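Local coordinates for L-methionine gamma-lyase (Fusobacterium nucleatum subsp. nucleatum, PDB 6LXU), which is a pyridoxal-phosphate-dependent enzyme of the Cys/Met metabolism family, built as a tetramer of identical subunits, at residues L28-S36 with P250-R258; S341-P352 with D372-E382. All blocks are in the same frame, centred on the assembly; numbering follows the deposited sequence. Where two conformers were deposited one is given.

How the contacts relate
From the N terminus, the chain passes helix 11-17 and runs through the irregular segment 28-36; contact 1 closes a long loop when helix 250-260 returns to it, after the seven-stranded, mostly parallel sheet has been built in between. Contact 2 follows in series, neither nested in contact 1 nor crossing it. It closes a short excursion containing helix 362-367 by pairing strands 348-350 and 374-378 in the second, five-stranded sheet. The two centres lie 29 Å apart and their nearest atoms about 10 Å apart within one chain. Across the tetramer they do meet: L28 of contact 1 packs on D344, a contact 2 residue, of the fourth subunit.

Contact 1: L28-S36 with P250-R258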
loop_
_atom_site.group_PDB
_atom_site.type_symbol
_atom_site.label_atom_id
_atom_site.label_comp_id
_atom_site.label_asym_id
_atom_site.label_seq_id
_atom_site.Cartn_x
_atom_site.Cartn_y
_atom_site.Cartn_z
ATOM N N LEU A 28 7.546 -12.787 9.082
ATOM C CA LEU A 28 8.675 -12.006 9.570
ATOM C C LEU A 28 8.330 -10.503 9.650
ATOM O O LEU A 28 8.599 -9.824 10.672
ATOM C CB LEU A 28 9.896 -12.253 8.663
ATOM C CG LEU A 28 11.148 -11.443 9.067
ATOM C CD1 LEU A 28 11.650 -11.870 10.426
ATOM C CD2 LEU A 28 12.272 -11.530 8.066
ATOM N N ALA A 29 7.755 -9.967 8.575
ATOM C CA ALA A 29 7.320 -8.545 8.576
ATOM C C ALA A 29 6.032 -8.353 9.390
ATOM O O ALA A 29 5.196 -9.219 9.371
ATOM C CB ALA A 29 7.140 -8.085 7.169
ATOM N N MET A 30 5.861 -7.245 10.082
ATOM C CA MET A 30 4.652 -6.982 10.789
ATOM C C MET A 30 3.456 -6.878 9.809
ATOM O O MET A 30 3.513 -6.036 8.928
ATOM C CB MET A 30 4.867 -5.663 11.506
ATOM C CG MET A 30 3.710 -5.313 12.369
ATOM S SD MET A 30 3.457 -6.537 13.684
ATOM C CE MET A 30 1.731 -6.985 13.551
ATOM N N PRO A 31 2.406 -7.718 9.917
ATOM C CA PRO A 31 1.300 -7.573 8.961
ATOM C C PRO A 31 0.675 -6.185 8.990
ATOM O O PRO A 31 0.663 -5.515 10.042
ATOM C CB PRO A 31 0.301 -8.643 9.402
ATOM C CG PRO A 31 1.148 -9.637 10.129
ATOM C CD PRO A 31 2.222 -8.904 10.776
ATOM N N ILE A 32 0.127 -5.786 7.848
ATOM C CA ILE A 32 -0.575 -4.507 7.738
ATOM C C ILE A 32 -2.038 -4.812 7.979
ATOM O O ILE A 32 -2.716 -5.362 7.121
ATOM C CB ILE A 32 -0.339 -3.820 6.382
ATOM C CG1 ILE A 32 1.156 -3.793 6.044
ATOM C CG2 ILE A 32 -0.940 -2.422 6.424
ATOM C CD1 ILE A 32 1.465 -3.220 4.674
ATOM N N TYR A 33 -2.522 -4.451 9.172
ATOM C CA TYR A 33 -3.905 -4.698 9.538
ATOM C C TYR A 33 -4.747 -3.526 9.021
ATOM O O TYR A 33 -5.186 -2.644 9.780
ATOM C CB TYR A 33 -3.991 -4.969 11.060
ATOM C CG TYR A 33 -3.255 -6.299 11.506
ATOM C CD1 TYR A 33 -3.770 -7.531 11.176
ATOM C CD2 TYR A 33 -2.080 -6.267 12.245
ATOM C CE1 TYR A 33 -3.163 -8.698 11.596
ATOM C CE2 TYR A 33 -1.466 -7.440 12.669
ATOM C CZ TYR A 33 -2.004 -8.653 12.328
ATOM O OH TYR A 33 -1.373 -9.811 12.744
ATOM N N GLN A 34 -4.918 -3.506 7.700
ATOM C CA GLN A 34 -5.600 -2.431 7.009
ATOM C C GLN A 34 -7.113 -2.681 7.127
ATOM O O GLN A 34 -7.759 -3.192 6.223
ATOM C CB GLN A 34 -5.109 -2.337 5.554
ATOM C CG GLN A 34 -5.621 -1.098 4.850
ATOM C CD GLN A 34 -4.890 0.173 5.230
ATOM O OE1 GLN A 34 -3.668 0.155 5.377
ATOM N NE2 GLN A 34 -5.606 1.278 5.367
ATOM N N THR A 35 -7.624 -2.337 8.318
ATOM C CA THR A 35 -9.001 -2.620 8.708
ATOM C C THR A 35 -9.551 -1.427 9.447
ATOM O O THR A 35 -8.802 -0.712 10.116
ATOM C CB THR A 35 -9.099 -3.884 9.584
ATOM O OG1 THR A 35 -10.458 -4.325 9.603
ATOM C CG2 THR A 35 -8.590 -3.682 11.009
ATOM N N SER A 36 -10.861 -1.206 9.338
ATOM C CA SER A 36 -11.531 -0.241 10.213
ATOM C C SER A 36 -11.976 -0.928 11.502
ATOM O O SER A 36 -11.770 -0.398 12.587
ATOM C CB SER A 36 -12.732 0.383 9.517
ATOM O OG SER A 36 -13.643 -0.608 9.103
ATOM N N PRO A 250 -3.120 2.361 8.898
ATOM C CA PRO A 250 -2.247 1.204 9.103
ATOM C C PRO A 250 -1.104 1.110 8.088
ATOM O O PRO A 250 0.012 0.741 8.466
ATOM C CB PRO A 250 -3.220 0.031 9.069
ATOM C CG PRO A 250 -4.481 0.600 9.635
ATOM C CD PRO A 250 -4.543 1.989 9.046
ATOM N N GLN A 251 -1.348 1.487 6.843
ATOM C CA GLN A 251 -0.263 1.497 5.848
ATOM C C GLN A 251 0.868 2.408 6.292
ATOM O O GLN A 251 2.051 2.051 6.207
ATOM C CB GLN A 251 -0.767 1.944 4.479
ATOM C CG GLN A 251 0.337 1.985 3.434
ATOM C CD GLN A 251 0.915 0.619 3.162
ATOM O OE1 GLN A 251 0.157 -0.337 2.927
ATOM N NE2 GLN A 251 2.247 0.497 3.171
ATOM N N GLU A 252 0.516 3.605 6.754
ATOM C CA GLU A 252 1.525 4.542 7.224
ATOM C C GLU A 252 2.219 4.043 8.485
ATOM O O GLU A 252 3.428 4.211 8.619
ATOM C CB GLU A 252 0.958 5.952 7.398
ATOM C CG GLU A 252 0.747 6.681 6.080
ATOM C CD GLU A 252 -0.510 6.288 5.318
ATOM O OE1 GLU A 252 -1.480 5.813 5.959
ATOM O OE2 GLU A 252 -0.576 6.493 4.077
ATOM N N ALA A 253 1.476 3.408 9.391
ATOM C CA ALA A 253 2.119 2.784 10.546
ATOM C C ALA A 253 3.183 1.775 10.099
ATOM O O ALA A 253 4.288 1.759 10.649
ATOM C CB ALA A 253 1.087 2.142 11.457
ATOM N N TYR A 254 2.844 0.954 9.107
ATOM C CA TYR A 254 3.796 -0.013 8.567
ATOM C C TYR A 254 5.015 0.700 7.961
ATOM O O TYR A 254 6.162 0.302 8.226
ATOM C CB TYR A 254 3.133 -0.971 7.545
ATOM C CG TYR A 254 4.156 -1.954 7.077
ATOM C CD1 TYR A 254 4.552 -3.002 7.895
ATOM C CD2 TYR A 254 4.837 -1.766 5.871
ATOM C CE1 TYR A 254 5.585 -3.837 7.529
ATOM C CE2 TYR A 254 5.862 -2.611 5.494
ATOM C CZ TYR A 254 6.256 -3.634 6.345
ATOM O OH TYR A 254 7.330 -4.460 6.060
ATOM N N TYR A 255 4.786 1.734 7.158
ATOM C CA TYR A 255 5.911 2.478 6.592
ATOM C C TYR A 255 6.858 2.986 7.676
ATOM O O TYR A 255 8.074 2.971 7.495
ATOM C CB TYR A 255 5.425 3.655 5.748
ATOM C CG TYR A 255 4.964 3.365 4.331
ATOM C CD1 TYR A 255 5.768 2.679 3.420
ATOM C CD2 TYR A 255 3.778 3.917 3.854
ATOM C CE1 TYR A 255 5.363 2.512 2.107
ATOM C CE2 TYR A 255 3.378 3.737 2.533
ATOM C CZ TYR A 255 4.182 3.032 1.665
ATOM O OH TYR A 255 3.811 2.828 0.347
ATOM N N ILE A 256 6.312 3.461 8.795
ATOM C CA ILE A 256 7.166 4.000 9.857
ATOM C C ILE A 256 7.909 2.871 10.581
ATOM O O ILE A 256 9.107 2.994 10.834
ATOM C CB ILE A 256 6.379 4.845 10.871
ATOM C CG1 ILE A 256 5.622 5.992 10.183
ATOM C CG2 ILE A 256 7.331 5.411 11.922
ATOM C CD1 ILE A 256 4.462 6.508 10.993
ATOM N N ILE A 257 7.217 1.783 10.901
ATOM C CA ILE A 257 7.906 0.601 11.444
ATOM C C ILE A 257 9.080 0.206 10.535
ATOM O O ILE A 257 10.198 -0.057 10.999
ATOM C CB ILE A 257 6.917 -0.573 11.601
ATOM C CG1 ILE A 257 5.923 -0.297 12.731
ATOM C CG2 ILE A 257 7.653 -1.892 11.837
ATOM C CD1 ILE A 257 4.714 -1.196 12.708
ATOM N N ARG A 258 8.800 0.162 9.238
ATOM C CA ARG A 258 9.813 -0.191 8.257
ATOM C C ARG A 258 10.967 0.820 8.285
ATOM O O ARG A 258 12.141 0.431 8.284
ATOM C CB ARG A 258 9.177 -0.233 6.881
ATOM C CG ARG A 258 10.070 -0.822 5.813
ATOM C CD ARG A 258 9.439 -0.694 4.458
ATOM N NE ARG A 258 9.896 -1.662 3.477
ATOM C CZ ARG A 258 10.626 -1.440 2.395
ATOM N NH1 ARG A 258 11.226 -0.253 2.189
ATOM N NH2 ARG A 258 10.789 -2.409 1.522
HETATM O O HOH W 1 -2.630 -0.819 2.849
#
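The extended N-terminal segment of the subunit lays M30, I32 and Q34 along helix 250-258, where P250, Q251 and Y254 form the facing surface. I32 carries much of the apolar contact. Its CG1 lies 3.7 Å from Y254 CG, and the two side chains cross at about a right angle. With CG1 anti to its own carbonyl carbon (chi1 -49°), the CD1 end runs on toward the amide of Q251 and sits 3.6 Å from Q251 OE1, while the CG2 branch is left beside P250. Further up the helix, M30 O approaches Y254 CE1 at 3.3 Å, and M30 CG touches I257 CD1.

At the other end, the chain kinks through two successive inverse gamma turns centred on Y33 and Q34, each with a weak backbone bond. The turns bring Y33 O to within 3.3 Å of P250 CG; N64 ND2 donates to this same oxygen. The bent Q34 chain crosses the proline ring and places OE1 3.1 Å from Q251 N, near the start of the helix. The two glutamine amides lie nearly parallel, their planes 6° apart, but offset from each other, and one water links them by donating to Q34 OE1 at 2.9 Å and to Q251 OE1 at 2.8 Å. Both NH2 ends leave the subunit: Q34 NE2 bonds to D219 O and E252 OE2 of the third subunit, and Q251 NE2 to Y255 OH of the fourth. In the tetramer of this PLP-enzyme family member the contact therefore lies where several chains converge. Y254 extends its ring past the I32 side chain so that OH reaches D219 of the fourth subunit, with A29 CB 3.8 Å from that same hydroxyl oxygen.

Contact 2: S341-P352 with D372-E382; sequences SLGDTETLIQHP and DGLVRLSVGLE. With NO3 (nitrate ion), chain C.
S341 and R376 meet beside a bound nitrate, probably from the crystallisation liquor, on the antiparallel strand pair 348-350/374-378, part of the five-stranded sheet in the C-terminal domain of this PLP-enzyme fold. S341 N donates to nitrate O3 at 3.1 Å, and S341 O lies at the edge of the R376 guanidinium, 2.9 Å from NH2; the same nitrogen makes a weak hydrogen bond to nitrate O1. N161 binds the other terminal nitrogen, NH1. L342 packs CD2 beside the nitrate and also touches Y213, next in sequence to the cofactor-bearing K212, which suggests that the ion lies on the side of the strands facing the cofactor lysine. G343 N donates to S378 OG at 3.0 Å.

The chain then turns around G380: T345 O accepts a bond from L381 N, and T345 CG2 touches L381 CD1. T347 is gripped by the E382 carboxylate, whose OE2 takes T347 N through its syn lone pair at 2.9 Å. The hydroxyl T347 OG1 donates to E382 OE1 at 2.7 Å while accepting G380 N; lying anti to the carbonyl carbon (chi1 -67°), it is placed between the two. H17 of the fourth subunit also binds E382 OE2.

L348 pairs with S378 and Q350 with R376 as hydrogen-bonded pairs, each through two backbone bonds. Between them the non-hydrogen-bonded pair I349-L377 faces the opposite side, where I349 CG1 packs on V375 CG1 at 3.6 Å. Q350 NE2 sits over one face of the R376 guanidinium, the amide and guanidinium planes inclined by 38°, and bonds to nitrate O3 at 3.2 Å rather than to R376. Past the strand, H351 swings its imidazole out to D372, and NE2 donates almost in the ring plane to D372 O at 2.8 Å, while S354 OG pairs with ND1.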
loop_
_atom_site.group_PDB
_atom_site.type_symbol
_atom_site.label_atom_id
_atom_site.label_comp_id
_atom_site.label_asym_id
_atom_site.label_seq_id
_atom_site.Cartn_x
_atom_site.Cartn_y
_atom_site.Cartn_z
ATOM N N SER A 341 10.189 20.531 5.036
ATOM C CA SER A 341 10.380 19.287 5.757
ATOM C C SER A 341 11.863 19.033 6.032
ATOM O O SER A 341 12.746 19.851 5.715
ATOM C CB SER A 341 9.684 18.075 5.123
ATOM O OG SER A 341 9.414 17.151 6.177
ATOM N N LEU A 342 12.129 17.938 6.720
ATOM C CA LEU A 342 13.481 17.583 7.142
ATOM C C LEU A 342 13.488 16.121 7.510
ATOM O O LEU A 342 12.439 15.494 7.680
ATOM C CB LEU A 342 13.950 18.397 8.377
ATOM C CG LEU A 342 13.157 18.131 9.708
ATOM C CD1 LEU A 342 13.995 17.761 10.896
ATOM C CD2 LEU A 342 12.225 19.280 10.039
ATOM N N GLY A 343 14.683 15.591 7.690
ATOM C CA GLY A 343 14.829 14.239 8.199
ATOM C C GLY A 343 14.638 13.156 7.167
ATOM O O GLY A 343 14.569 11.976 7.527
ATOM N N ASP A 344 14.638 13.529 5.892
ATOM C CA ASP A 344 14.543 12.576 4.803
ATOM C C ASP A 344 15.917 12.029 4.432
ATOM O O ASP A 344 16.952 12.620 4.758
ATOM C CB ASP A 344 13.963 13.250 3.569
ATOM C CG ASP A 344 12.522 13.731 3.733
ATOM O OD1 ASP A 344 11.954 13.623 4.824
ATOM O OD2 ASP A 344 11.952 14.237 2.730
ATOM N N THR A 345 15.943 10.919 3.697
ATOM C CA THR A 345 17.216 10.377 3.235
ATOM C C THR A 345 17.905 11.300 2.230
ATOM O O THR A 345 19.139 11.241 2.106
ATOM C CB THR A 345 17.090 8.963 2.637
ATOM O OG1 THR A 345 16.432 8.999 1.378
ATOM C CG2 THR A 345 16.382 7.988 3.588
ATOM N N GLU A 346 17.131 12.110 1.529
ATOM C CA GLU A 346 17.635 13.112 0.574
ATOM C C GLU A 346 17.898 14.416 1.304
ATOM O O GLU A 346 17.088 14.836 2.131
ATOM C CB GLU A 346 16.613 13.438 -0.531
ATOM C CG GLU A 346 16.175 12.264 -1.384
ATOM C CD GLU A 346 14.945 11.560 -0.864
ATOM O OE1 GLU A 346 14.472 11.887 0.242
ATOM O OE2 GLU A 346 14.472 10.673 -1.601
ATOM N N THR A 347 18.979 15.107 0.942
ATOM C CA THR A 347 19.283 16.416 1.523
ATOM C C THR A 347 18.257 17.435 1.037
ATOM O O THR A 347 17.989 17.516 -0.171
ATOM C CB THR A 347 20.708 16.849 1.154
ATOM O OG1 THR A 347 21.638 15.985 1.798
ATOM C CG2 THR A 347 21.016 18.256 1.592
ATOM N N LEU A 348 17.696 18.199 1.974
ATOM C CA LEU A 348 16.714 19.236 1.662
ATOM C C LEU A 348 17.258 20.586 2.096
ATOM O O LEU A 348 18.011 20.682 3.066
ATOM C CB LEU A 348 15.391 18.974 2.376
ATOM C CG LEU A 348 14.738 17.613 2.180
ATOM C CD1 LEU A 348 13.439 17.537 2.946
ATOM C CD2 LEU A 348 14.517 17.296 0.704
ATOM N N ILE A 349 16.822 21.627 1.406
ATOM C CA ILE A 349 17.323 22.974 1.691
ATOM C C ILE A 349 16.228 23.995 1.430
ATOM O O ILE A 349 15.392 23.818 0.530
ATOM C CB ILE A 349 18.604 23.242 0.880
ATOM C CG1 ILE A 349 19.384 24.461 1.400
ATOM C CG2 ILE A 349 18.322 23.363 -0.607
ATOM C CD1 ILE A 349 20.729 24.641 0.735
ATOM N N GLN A 350 16.212 25.062 2.232
ATOM C CA GLN A 350 15.260 26.152 2.068
ATOM C C GLN A 350 15.912 27.480 2.445
ATOM O O GLN A 350 16.812 27.514 3.287
ATOM C CB GLN A 350 14.015 25.917 2.923
ATOM C CG GLN A 350 14.269 25.569 4.374
ATOM C CD GLN A 350 12.975 25.491 5.151
ATOM O OE1 GLN A 350 12.503 26.495 5.664
ATOM N NE2 GLN A 350 12.391 24.297 5.235
ATOM N N HIS A 351 15.411 28.557 1.848
ATOM C CA HIS A 351 15.851 29.928 2.108
ATOM C C HIS A 351 14.605 30.653 2.589
ATOM O O HIS A 351 13.809 31.112 1.763
ATOM C CB HIS A 351 16.413 30.524 0.821
ATOM C CG HIS A 351 16.779 31.971 0.930
ATOM N ND1 HIS A 351 16.340 32.918 0.030
ATOM C CD2 HIS A 351 17.559 32.621 1.824
ATOM C CE1 HIS A 351 16.843 34.093 0.370
ATOM N NE2 HIS A 351 17.579 33.942 1.455
ATOM N N PRO A 352 14.383 30.705 3.915
ATOM C CA PRO A 352 13.083 31.184 4.384
ATOM C C PRO A 352 12.673 32.571 3.877
ATOM O O PRO A 352 11.486 32.789 3.588
ATOM C CB PRO A 352 13.224 31.168 5.900
ATOM C CG PRO A 352 14.223 30.114 6.177
ATOM C CD PRO A 352 15.155 30.083 5.011
ATOM N N ASP A 372 18.011 37.850 5.958
ATOM C CA ASP A 372 17.974 37.744 4.500
ATOM C C ASP A 372 18.876 36.669 3.917
ATOM O O ASP A 372 18.580 36.143 2.848
ATOM C CB ASP A 372 18.333 39.095 3.850
ATOM C CG ASP A 372 17.143 40.037 3.708
ATOM O OD1 ASP A 372 16.049 39.713 4.224
ATOM O OD2 ASP A 372 17.302 41.094 3.056
ATOM N N GLY A 373 19.997 36.389 4.573
ATOM C CA GLY A 373 20.918 35.365 4.097
ATOM C C GLY A 373 20.780 33.999 4.752
ATOM O O GLY A 373 21.607 33.138 4.507
ATOM N N LEU A 374 19.750 33.810 5.570
ATOM C CA LEU A 374 19.610 32.562 6.328
ATOM C C LEU A 374 19.159 31.408 5.431
ATOM O O LEU A 374 18.148 31.517 4.739
ATOM C CB LEU A 374 18.630 32.744 7.475
ATOM C CG LEU A 374 18.566 31.606 8.500
ATOM C CD1 LEU A 374 19.831 31.511 9.333
ATOM C CD2 LEU A 374 17.357 31.803 9.398
ATOM N N VAL A 375 19.922 30.319 5.472
ATOM C CA VAL A 375 19.616 29.085 4.735
ATOM C C VAL A 375 19.525 27.960 5.762
ATOM O O VAL A 375 20.349 27.873 6.676
ATOM C CB VAL A 375 20.696 28.809 3.680
ATOM C CG1 VAL A 375 20.428 27.484 2.960
ATOM C CG2 VAL A 375 20.761 29.966 2.688
ATOM N N ARG A 376 18.490 27.117 5.619
ATOM C CA ARG A 376 18.302 25.939 6.481
ATOM C C ARG A 376 18.534 24.665 5.672
ATOM O O ARG A 376 17.906 24.464 4.627
ATOM C CB ARG A 376 16.902 25.903 7.080
ATOM C CG ARG A 376 16.823 24.955 8.264
ATOM C CD ARG A 376 15.424 24.739 8.779
ATOM N NE ARG A 376 14.777 23.686 8.020
ATOM C CZ ARG A 376 13.746 22.952 8.437
ATOM N NH1 ARG A 376 13.194 23.165 9.643
ATOM N NH2 ARG A 376 13.259 22.002 7.651
ATOM N N LEU A 377 19.440 23.829 6.158
ATOM C CA LEU A 377 19.833 22.603 5.487
ATOM C C LEU A 377 19.498 21.390 6.357
ATOM O O LEU A 377 19.939 21.290 7.512
ATOM C CB LEU A 377 21.333 22.659 5.224
ATOM C CG LEU A 377 21.950 21.505 4.453
ATOM C CD1 LEU A 377 21.463 21.489 3.021
ATOM C CD2 LEU A 377 23.468 21.609 4.481
ATOM N N SER A 378 18.704 20.466 5.799
ATOM C CA SER A 378 18.478 19.142 6.397
ATOM C C SER A 378 19.428 18.175 5.708
ATOM O O SER A 378 19.221 17.816 4.539
ATOM C CB SER A 378 17.036 18.707 6.186
ATOM O OG SER A 378 16.855 17.361 6.611
ATOM N N VAL A 379 20.488 17.790 6.392
ATOM C CA VAL A 379 21.504 16.954 5.783
ATOM C C VAL A 379 20.978 15.520 5.627
ATOM O O VAL A 379 20.520 14.915 6.604
ATOM C CB VAL A 379 22.786 16.958 6.639
ATOM C CG1 VAL A 379 23.834 15.997 6.094
ATOM C CG2 VAL A 379 23.360 18.373 6.743
ATOM N N GLY A 380 21.062 15.003 4.403
ATOM C CA GLY A 380 20.624 13.650 4.089
ATOM C C GLY A 380 21.735 12.630 4.194
ATOM O O GLY A 380 22.727 12.829 4.900
ATOM N N LEU A 381 21.537 11.518 3.482
ATOM C CA LEU A 381 22.394 10.332 3.573
ATOM C C LEU A 381 23.286 10.131 2.354
ATOM O O LEU A 381 23.988 9.135 2.267
ATOM C CB LEU A 381 21.521 9.090 3.789
ATOM C CG LEU A 381 20.590 9.134 4.996
ATOM C CD1 LEU A 381 19.777 7.857 5.100
ATOM C CD2 LEU A 381 21.355 9.389 6.280
ATOM N N GLU A 382 23.292 11.082 1.431
ATOM C CA GLU A 382 24.162 10.991 0.268
ATOM C C GLU A 382 25.624 10.977 0.708
ATOM O O GLU A 382 25.963 11.345 1.847
ATOM C CB GLU A 382 23.937 12.157 -0.692
ATOM C CG GLU A 382 22.513 12.294 -1.210
ATOM C CD GLU A 382 21.643 13.241 -0.416
ATOM O OE1 GLU A 382 21.992 13.538 0.753
ATOM O OE2 GLU A 382 20.616 13.702 -0.962
HETATM N N NO3 C . 10.022 22.484 8.105
HETATM O O1 NO3 C . 10.331 21.324 8.326
HETATM O O2 NO3 C . 9.698 23.235 9.070
HETATM O O3 NO3 C . 10.033 22.931 6.922
HETATM O O HOH W 2 16.856 15.420 4.788
#